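Side-chain contacts in Alpha/beta hydrolase fold-3 domain-containing protein (Enterococcus faecalis, PDB 2QRU), which is of unknown function but has an alpha/beta-hydrolase fold and is probably a hydrolase: residues P70-I74 / D75-R79; S44-E48 / E49-L53. All coordinates share one frame; numbering follows the deposited sequence. Where two conformers were deposited one is given.

Both contacts are helix starts in the alpha/beta-hydrolase fold, each formed where a loop that follows a strand of the central sheet runs into a helix: residues 44-53 lead into helix 48-55, and residues 70-79 lead into helix 74-93. In chain order contact 2 comes first, with strand 59-64 between them. Their centres lie about 26 Å apart, on opposite sides of the chain's centre, and their nearest atoms remain about 14 Å apart, so neither touches the other. Contact 2 is the one near the probable nucleophile elbow (Gly102, Ser104, Gly106), which Leu50 approaches without touching. Ethanediol, probably from the crystallisation liquor, is bound at both.

Contact 1: P70-I74 / D75-R79; sequences PNTKI and DHILR. With EDO (1,2-ethanediol), chain F.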
ATOM      1  N   PRO A  70      -7.384  14.140  -4.076  1.00 24.31           N
ATOM      2  CA  PRO A  70      -7.688  15.177  -3.074  1.00 24.50           C
ATOM      3  C   PRO A  70      -9.115  15.104  -2.531  1.00 24.65           C
ATOM      4  O   PRO A  70      -9.443  15.861  -1.600  1.00 25.61           O
ATOM      5  CB  PRO A  70      -7.505  16.488  -3.861  1.00 24.89           C
ATOM      6  CG  PRO A  70      -7.933  16.108  -5.284  1.00 24.16           C
ATOM      7  CD  PRO A  70      -7.465  14.660  -5.461  1.00 24.91           C
ATOM      8  N   ASN A  71      -9.954  14.247  -3.142  1.00 25.16           N
ATOM      9  CA  ASN A  71     -11.385  14.106  -2.802  1.00 25.22           C
ATOM     10  C   ASN A  71     -11.566  13.844  -1.310  1.00 25.66           C
ATOM     11  O   ASN A  71     -12.450  14.427  -0.677  1.00 25.83           O
ATOM     12  CB  ASN A  71     -12.044  13.001  -3.631  1.00 25.38           C
ATOM     13  CG  ASN A  71     -11.804  13.161  -5.118  1.00 25.41           C
ATOM     14  OD1 ASN A  71     -10.679  13.403  -5.557  1.00 26.33           O
ATOM     15  ND2 ASN A  71     -12.866  13.010  -5.911  1.00 25.79           N
ATOM     16  N   THR A  72     -10.675  13.021  -0.747  1.00 25.57           N
ATOM     17  CA  THR A  72     -10.621  12.741   0.682  1.00 25.14           C
ATOM     18  C   THR A  72      -9.173  12.971   1.134  1.00 25.54           C
ATOM     19  O   THR A  72      -8.250  12.513   0.458  1.00 25.28           O
ATOM     20  CB  THR A  72     -11.028  11.281   0.975  1.00 26.02           C
ATOM     21  OG1 THR A  72     -12.370  11.054   0.501  1.00 25.89           O
ATOM     22  CG2 THR A  72     -10.964  10.995   2.455  1.00 25.21           C
ATOM     23  N   LYS A  73      -8.986  13.702   2.242  1.00 25.10           N
ATOM     24  CA  LYS A  73      -7.642  14.072   2.745  1.00 25.22           C
ATOM     25  C   LYS A  73      -7.001  12.919   3.515  1.00 25.59           C
ATOM     26  O   LYS A  73      -7.707  12.020   3.964  1.00 25.72           O
ATOM     27  CB  LYS A  73      -7.708  15.341   3.618  1.00 26.14           C
ATOM     28  CG  LYS A  73      -8.274  16.560   2.882  1.00 26.23           C
ATOM     29  CD  LYS A  73      -7.718  16.659   1.456  1.00 29.38           C
ATOM     30  CE  LYS A  73      -8.167  17.961   0.802  1.00 29.95           C
ATOM     31  NZ  LYS A  73      -7.912  17.977  -0.660  1.00 30.85           N
ATOM     32  N   ILE A  74      -5.676  12.922   3.656  1.00 26.37           N
ATOM     33  CA  ILE A  74      -4.988  11.721   4.170  1.00 27.41           C
ATOM     34  C   ILE A  74      -5.454  11.341   5.573  1.00 26.26           C
ATOM     35  O   ILE A  74      -5.637  10.156   5.868  1.00 25.56           O
ATOM     36  CB  ILE A  74      -3.462  11.865   4.157  1.00 27.38           C
ATOM     37  CG1 ILE A  74      -2.933  11.783   2.721  1.00 29.09           C
ATOM     38  CG2 ILE A  74      -2.804  10.748   5.022  1.00 28.57           C
ATOM     39  CD1 ILE A  74      -1.381  11.775   2.649  1.00 29.37           C
ATOM     40  N   ASP A  75      -5.629  12.341   6.439  1.00 26.13           N
ATOM     41  CA  ASP A  75      -6.099  12.074   7.800  1.00 26.41           C
ATOM     42  C   ASP A  75      -7.388  11.242   7.721  1.00 26.61           C
ATOM     43  O   ASP A  75      -7.530  10.263   8.433  1.00 26.81           O
ATOM     44  CB  ASP A  75      -6.281  13.367   8.642  1.00 26.51           C
ATOM     45  CG  ASP A  75      -7.336  14.330   8.074  1.00 28.67           C
ATOM     46  OD1 ASP A  75      -7.528  14.374   6.839  1.00 30.22           O
ATOM     47  OD2 ASP A  75      -7.971  15.062   8.874  1.00 32.09           O
ATOM     48  N   HIS A  76      -8.301  11.629   6.828  1.00 25.75           N
ATOM     49  CA  HIS A  76      -9.591  10.954   6.683  1.00 25.65           C
ATOM     50  C   HIS A  76      -9.431   9.566   6.015  1.00 25.94           C
ATOM     51  O   HIS A  76     -10.090   8.593   6.413  1.00 26.21           O
ATOM     52  CB  HIS A  76     -10.526  11.866   5.885  1.00 25.94           C
ATOM     53  CG  HIS A  76     -11.968  11.461   5.931  1.00 27.58           C
ATOM     54  ND1 HIS A  76     -12.967  12.321   6.340  1.00 28.88           N
ATOM     55  CD2 HIS A  76     -12.585  10.300   5.603  1.00 29.09           C
ATOM     56  CE1 HIS A  76     -14.135  11.705   6.265  1.00 30.78           C
ATOM     57  NE2 HIS A  76     -13.932  10.478   5.818  1.00 28.44           N
ATOM     58  N   ILE A  77      -8.556   9.483   5.012  1.00 25.34           N
ATOM     59  CA  ILE A  77      -8.255   8.217   4.345  1.00 25.52           C
ATOM     60  C   ILE A  77      -7.813   7.189   5.399  1.00 24.75           C
ATOM     61  O   ILE A  77      -8.283   6.044   5.399  1.00 24.99           O
ATOM     62  CB  ILE A  77      -7.136   8.358   3.264  1.00 25.83           C
ATOM     63  CG1 ILE A  77      -7.615   9.250   2.107  1.00 25.59           C
ATOM     64  CG2 ILE A  77      -6.710   6.919   2.734  1.00 25.05           C
ATOM     65  CD1 ILE A  77      -6.538   9.596   1.099  1.00 26.53           C
ATOM     66  N   LEU A  78      -6.914   7.615   6.299  1.00 25.74           N
ATOM     67  CA  LEU A  78      -6.362   6.728   7.339  1.00 25.21           C
ATOM     68  C   LEU A  78      -7.449   6.303   8.336  1.00 24.82           C
ATOM     69  O   LEU A  78      -7.563   5.119   8.630  1.00 24.89           O
ATOM     70  CB  LEU A  78      -5.199   7.433   8.076  1.00 24.92           C
ATOM     71  CG  LEU A  78      -3.931   7.547   7.229  1.00 26.04           C
ATOM     72  CD1 LEU A  78      -2.852   8.418   7.900  1.00 27.92           C
ATOM     73  CD2 LEU A  78      -3.411   6.144   6.829  1.00 27.61           C
ATOM     74  N   ARG A  79      -8.281   7.240   8.806  1.00 25.07           N
ATOM     75  CA  ARG A  79      -9.366   6.914   9.727  1.00 24.73           C
ATOM     76  C   ARG A  79     -10.326   5.886   9.089  1.00 24.67           C
ATOM     77  O   ARG A  79     -10.714   4.893   9.714  1.00 24.15           O
ATOM     78  CB  ARG A  79     -10.152   8.198  10.062  1.00 25.12           C
ATOM     79  CG  ARG A  79     -11.239   8.073  11.091  1.00 30.02           C
ATOM     80  CD  ARG A  79     -11.643   9.500  11.553  1.00 32.39           C
ATOM     81  NE  ARG A  79     -10.440  10.324  11.711  1.00 36.44           N
ATOM     82  CZ  ARG A  79     -10.174  11.479  11.085  1.00 38.91           C
ATOM     83  NH1 ARG A  79     -11.053  12.041  10.254  1.00 38.02           N
ATOM     84  NH2 ARG A  79      -9.011  12.096  11.324  1.00 39.23           N
TER
HETATM   85  C1  EDO F 277      -5.989  15.059  12.483  1.00 61.82           C
HETATM   86  O1  EDO F 277      -7.127  15.103  11.609  1.00 60.99           O
HETATM   87  C2  EDO F 277      -4.733  14.905  11.630  1.00 62.25           C
HETATM   88  O2  EDO F 277      -3.537  15.199  12.367  1.00 62.76           O
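Thr72 lays its methyl CG2 against His76, the two side chains crossing at about a right angle. CG2 is 3.6 Å from His76 CB and equally close to CG and CD2, meeting the imidazole obliquely. With CG2 anti to the backbone N (OG1 at chi1 -60°), the methyl branch of Thr72 is the one directed at the first helical turn. Ile77 CG1 lies 3.8 Å from the same methyl, and its CD1 touches Thr72 O; Ile77 also meets Leu109 of helix 105-119. Two residues further along, Ile74 and Leu78 lie side by side, pointing the same way, with CG2 of Ile74 3.7 Å from CD1 of Leu78. This pair also shares the backbone bond Leu78 N to Ile74 O, next to that of Ile77 N to Lys73 O (2.9 Å, 164° at the hydrogen). Lys73, at the N-cap, turns its chain back along the loop, bent at chi2 (-42°), and NZ reaches a lone pair of Pro70 O in the carbonyl plane at 2.8 Å; Phe188 O is a second acceptor. Asp75 places OD1 3.4 Å from Lys73 CB, where it takes a weak bond from His76 N, while OD2 accepts a hydrogen bond from O1 of an ethanediol (2.9 Å) and forms a long ion pair with Arg79 NH2. The i+4 to i backbone bonds and side-chain pairs mark the first turn of helix 74-93, in the strand-loop-helix connection after strand 59-64 of the alpha/beta-hydrolase fold.

Contact 2: S44-E48 / E49-L53; sequences SDLPE and ELKEL. With EDO (1,2-ethanediol), chain E; EDO (1,2-ethanediol), chain G.
The N-terminal turn of helix 48-55, which follows the loop after strand 28-33 in the alpha/beta-hydrolase fold, combines an apolar side with a salt-bridge network. Pro47 is the N-cap residue, and its carbonyl oxygen takes the N-H of Lys51 at 2.9 Å, almost straight at 177°, along with a weak bond from Leu50 N. Glu52 N follows with a bond to Glu48 O. On the apolar side Leu46 sets its two methyls on different neighbours, crossing each at about a right angle: CD1 lies 3.9 Å from Leu50 CD2, and CD2 is 3.8 Å from Lys51 CB. Leu50 also meets Leu267 of helix 258-272, while Leu46 and Lys51 both touch Tyr20, so the turn touches both that helix and strand 16-20. Glu49 directs its carboxylate elsewhere, its OE2 forming a salt bridge with Lys256. The polar side is built by Glu48 and Lys51, which lie alongside each other and point the same way. Bends at chi2 (-91°) and chi3 of Lys51 fold its chain so that NZ can sit between two carboxylates. The share of Glu52 is tentative, since it rests on one of two conformers: there OE2 is 2.6 Å from Lys51 NZ and 3.7 Å from Glu48 OE2, and the shared ammonium would probably offset the repulsion. An ethanediol O2 donates a further hydrogen bond to Glu48 OE2. Lys51 NZ meets Glu48 OE2 on its syn side at 3.1 Å, 31° out of the carboxylate plane.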
ATOM      1  N   SER A  44      -7.440  -3.774  -7.974  1.00 25.11           N
ATOM      2  CA  SER A  44      -7.193  -4.597  -9.157  1.00 26.05           C
ATOM      3  C   SER A  44      -5.754  -4.572  -9.712  1.00 26.03           C
ATOM      4  O   SER A  44      -5.466  -5.335 -10.630  1.00 27.00           O
ATOM      5  CB  SER A  44      -8.195  -4.211 -10.256  1.00 26.16           C
ATOM      6  OG  SER A  44      -9.512  -4.279  -9.741  1.00 25.91           O
ATOM      7  N   ASP A  45      -4.852  -3.734  -9.165  1.00 25.24           N
ATOM      8  CA  ASP A  45      -3.462  -3.697  -9.656  1.00 25.29           C
ATOM      9  C   ASP A  45      -2.650  -4.887  -9.147  1.00 25.56           C
ATOM     10  O   ASP A  45      -1.489  -5.044  -9.514  1.00 26.16           O
ATOM     11  CB  ASP A  45      -2.730  -2.365  -9.378  1.00 25.76           C
ATOM     12  CG  ASP A  45      -2.326  -2.187  -7.912  1.00 26.66           C
ATOM     13  OD1 ASP A  45      -2.355  -3.165  -7.128  1.00 28.07           O
ATOM     14  OD2 ASP A  45      -1.920  -1.059  -7.555  1.00 28.57           O
ATOM     15  N   LEU A  46      -3.261  -5.710  -8.296  1.00 25.96           N
ATOM     16  CA  LEU A  46      -2.538  -6.812  -7.646  1.00 25.30           C
ATOM     17  C   LEU A  46      -2.046  -7.789  -8.720  1.00 25.78           C
ATOM     18  O   LEU A  46      -2.859  -8.377  -9.457  1.00 25.48           O
ATOM     19  CB  LEU A  46      -3.444  -7.521  -6.658  1.00 25.69           C
ATOM     20  CG  LEU A  46      -2.907  -8.821  -6.031  1.00 24.94           C
ATOM     21  CD1 LEU A  46      -1.598  -8.605  -5.240  1.00 26.04           C
ATOM     22  CD2 LEU A  46      -3.977  -9.439  -5.153  1.00 27.85           C
ATOM     23  N   PRO A  47      -0.711  -7.928  -8.869  1.00 25.90           N
ATOM     24  CA  PRO A  47      -0.220  -8.887  -9.866  1.00 25.44           C
ATOM     25  C   PRO A  47      -0.602 -10.342  -9.565  1.00 25.35           C
ATOM     26  O   PRO A  47      -0.578 -10.767  -8.389  1.00 25.22           O
ATOM     27  CB  PRO A  47       1.299  -8.741  -9.786  1.00 25.76           C
ATOM     28  CG  PRO A  47       1.506  -7.337  -9.280  1.00 27.02           C
ATOM     29  CD  PRO A  47       0.402  -7.183  -8.240  1.00 25.74           C
ATOM     30  N   GLU A  48      -0.936 -11.067 -10.641  1.00 25.46           N
ATOM     31  CA  GLU A  48      -1.287 -12.476 -10.556  1.00 25.43           C
ATOM     32  C   GLU A  48      -0.218 -13.233  -9.741  1.00 25.41           C
ATOM     33  O   GLU A  48      -0.541 -14.080  -8.883  1.00 25.51           O
ATOM     34  CB  GLU A  48      -1.412 -13.069 -11.970  1.00 26.66           C
ATOM     35  CG  GLU A  48      -1.554 -14.588 -12.005  1.00 29.48           C
ATOM     36  CD  GLU A  48      -2.831 -15.104 -11.346  1.00 34.10           C
ATOM     37  OE1 GLU A  48      -3.825 -14.348 -11.278  1.00 35.70           O
ATOM     38  OE2 GLU A  48      -2.843 -16.291 -10.921  1.00 36.82           O
ATOM     39  N   GLU A  49       1.050 -12.923  -9.998  1.00 25.10           N
ATOM     40  CA  GLU A  49       2.157 -13.670  -9.397  1.00 25.54           C
ATOM     41  C   GLU A  49       2.235 -13.429  -7.895  1.00 25.00           C
ATOM     42  O   GLU A  49       2.588 -14.357  -7.119  1.00 26.14           O
ATOM     43  CB  GLU A  49       3.496 -13.315 -10.036  1.00 26.02           C
ATOM     44  CG  GLU A  49       3.657 -13.741 -11.467  1.00 28.47           C
ATOM     45  CD  GLU A  49       3.005 -12.793 -12.459  1.00 31.72           C
ATOM     46  OE1 GLU A  49       2.367 -11.793 -12.057  1.00 31.23           O
ATOM     47  OE2 GLU A  49       3.106 -13.085 -13.662  1.00 34.58           O
ATOM     48  N   LEU A  50       1.933 -12.192  -7.481  1.00 24.77           N
ATOM     49  CA  LEU A  50       1.970 -11.871  -6.057  1.00 25.11           C
ATOM     50  C   LEU A  50       0.765 -12.497  -5.360  1.00 26.47           C
ATOM     51  O   LEU A  50       0.880 -13.082  -4.267  1.00 25.56           O
ATOM     52  CB  LEU A  50       2.024 -10.355  -5.840  1.00 24.42           C
ATOM     53  CG  LEU A  50       2.074  -9.869  -4.388  1.00 24.75           C
ATOM     54  CD1 LEU A  50       3.260 -10.508  -3.602  1.00 25.56           C
ATOM     55  CD2 LEU A  50       2.155  -8.343  -4.414  1.00 25.25           C
ATOM     56  N   LYS A  51      -0.402 -12.400  -6.001  1.00 25.97           N
ATOM     57  CA  LYS A  51      -1.596 -13.069  -5.480  1.00 26.14           C
ATOM     58  C   LYS A  51      -1.301 -14.575  -5.260  1.00 26.09           C
ATOM     59  O   LYS A  51      -1.602 -15.137  -4.198  1.00 26.49           O
ATOM     60  CB  LYS A  51      -2.787 -12.860  -6.444  1.00 27.61           C
ATOM     61  CG  LYS A  51      -4.105 -13.480  -5.984  1.00 28.01           C
ATOM     62  CD  LYS A  51      -4.268 -14.900  -6.490  1.00 30.42           C
ATOM     63  CE  LYS A  51      -4.440 -14.889  -8.003  1.00 33.95           C
ATOM     64  NZ  LYS A  51      -4.773 -16.223  -8.548  1.00 36.92           N
ATOM     65  N   GLU A  52      -0.645 -15.204  -6.225  0.50 25.69           N
ATOM     66  CA  GLU A  52      -0.337 -16.632  -6.105  0.50 25.98           C
ATOM     67  C   GLU A  52       0.672 -16.936  -4.996  0.50 25.92           C
ATOM     68  O   GLU A  52       0.540 -17.944  -4.279  0.50 25.70           O
ATOM     69  CB  GLU A  52       0.115 -17.180  -7.444  0.50 25.97           C
ATOM     70  CG  GLU A  52      -1.032 -17.245  -8.454  0.50 28.28           C
ATOM     71  CD  GLU A  52      -1.984 -18.394  -8.193  0.50 30.53           C
ATOM     72  OE1 GLU A  52      -1.592 -19.551  -8.436  0.50 32.63           O
ATOM     73  OE2 GLU A  52      -3.126 -18.138  -7.760  0.50 32.35           O
ATOM     74  N   LEU A  53       1.656 -16.055  -4.810  0.60 25.70           N
ATOM     75  CA  LEU A  53       2.605 -16.264  -3.731  0.60 25.91           C
ATOM     76  C   LEU A  53       1.850 -16.360  -2.393  0.60 25.48           C
ATOM     77  O   LEU A  53       2.200 -17.152  -1.509  0.60 26.26           O
ATOM     78  CB  LEU A  53       3.624 -15.128  -3.757  0.60 26.94           C
ATOM     79  CG  LEU A  53       4.747 -15.135  -2.763  0.60 27.75           C
ATOM     80  CD1 LEU A  53       5.946 -14.402  -3.352  0.60 29.60           C
ATOM     81  CD2 LEU A  53       4.277 -14.441  -1.538  0.60 29.00           C
TER
HETATM   82  C1  EDO E 276       1.951 -17.958 -10.682  1.00 49.84           C
HETATM   83  O1  EDO E 276       3.181 -17.252 -10.482  1.00 48.11           O
HETATM   84  C2  EDO E 276       0.961 -17.099 -11.461  1.00 49.36           C
HETATM   85  O2  EDO E 276      -0.335 -17.730 -11.435  1.00 50.31           O
HETATM   86  C1  EDO G 278      -1.191   0.935 -10.197  1.00 33.88           C
HETATM   87  O1  EDO G 278      -0.038   0.816  -9.337  1.00 38.75           O
HETATM   88  C2  EDO G 278      -2.245   1.713  -9.391  1.00 30.57           C
HETATM   89  O2  EDO G 278      -3.256   0.917  -8.762  1.00 25.85           O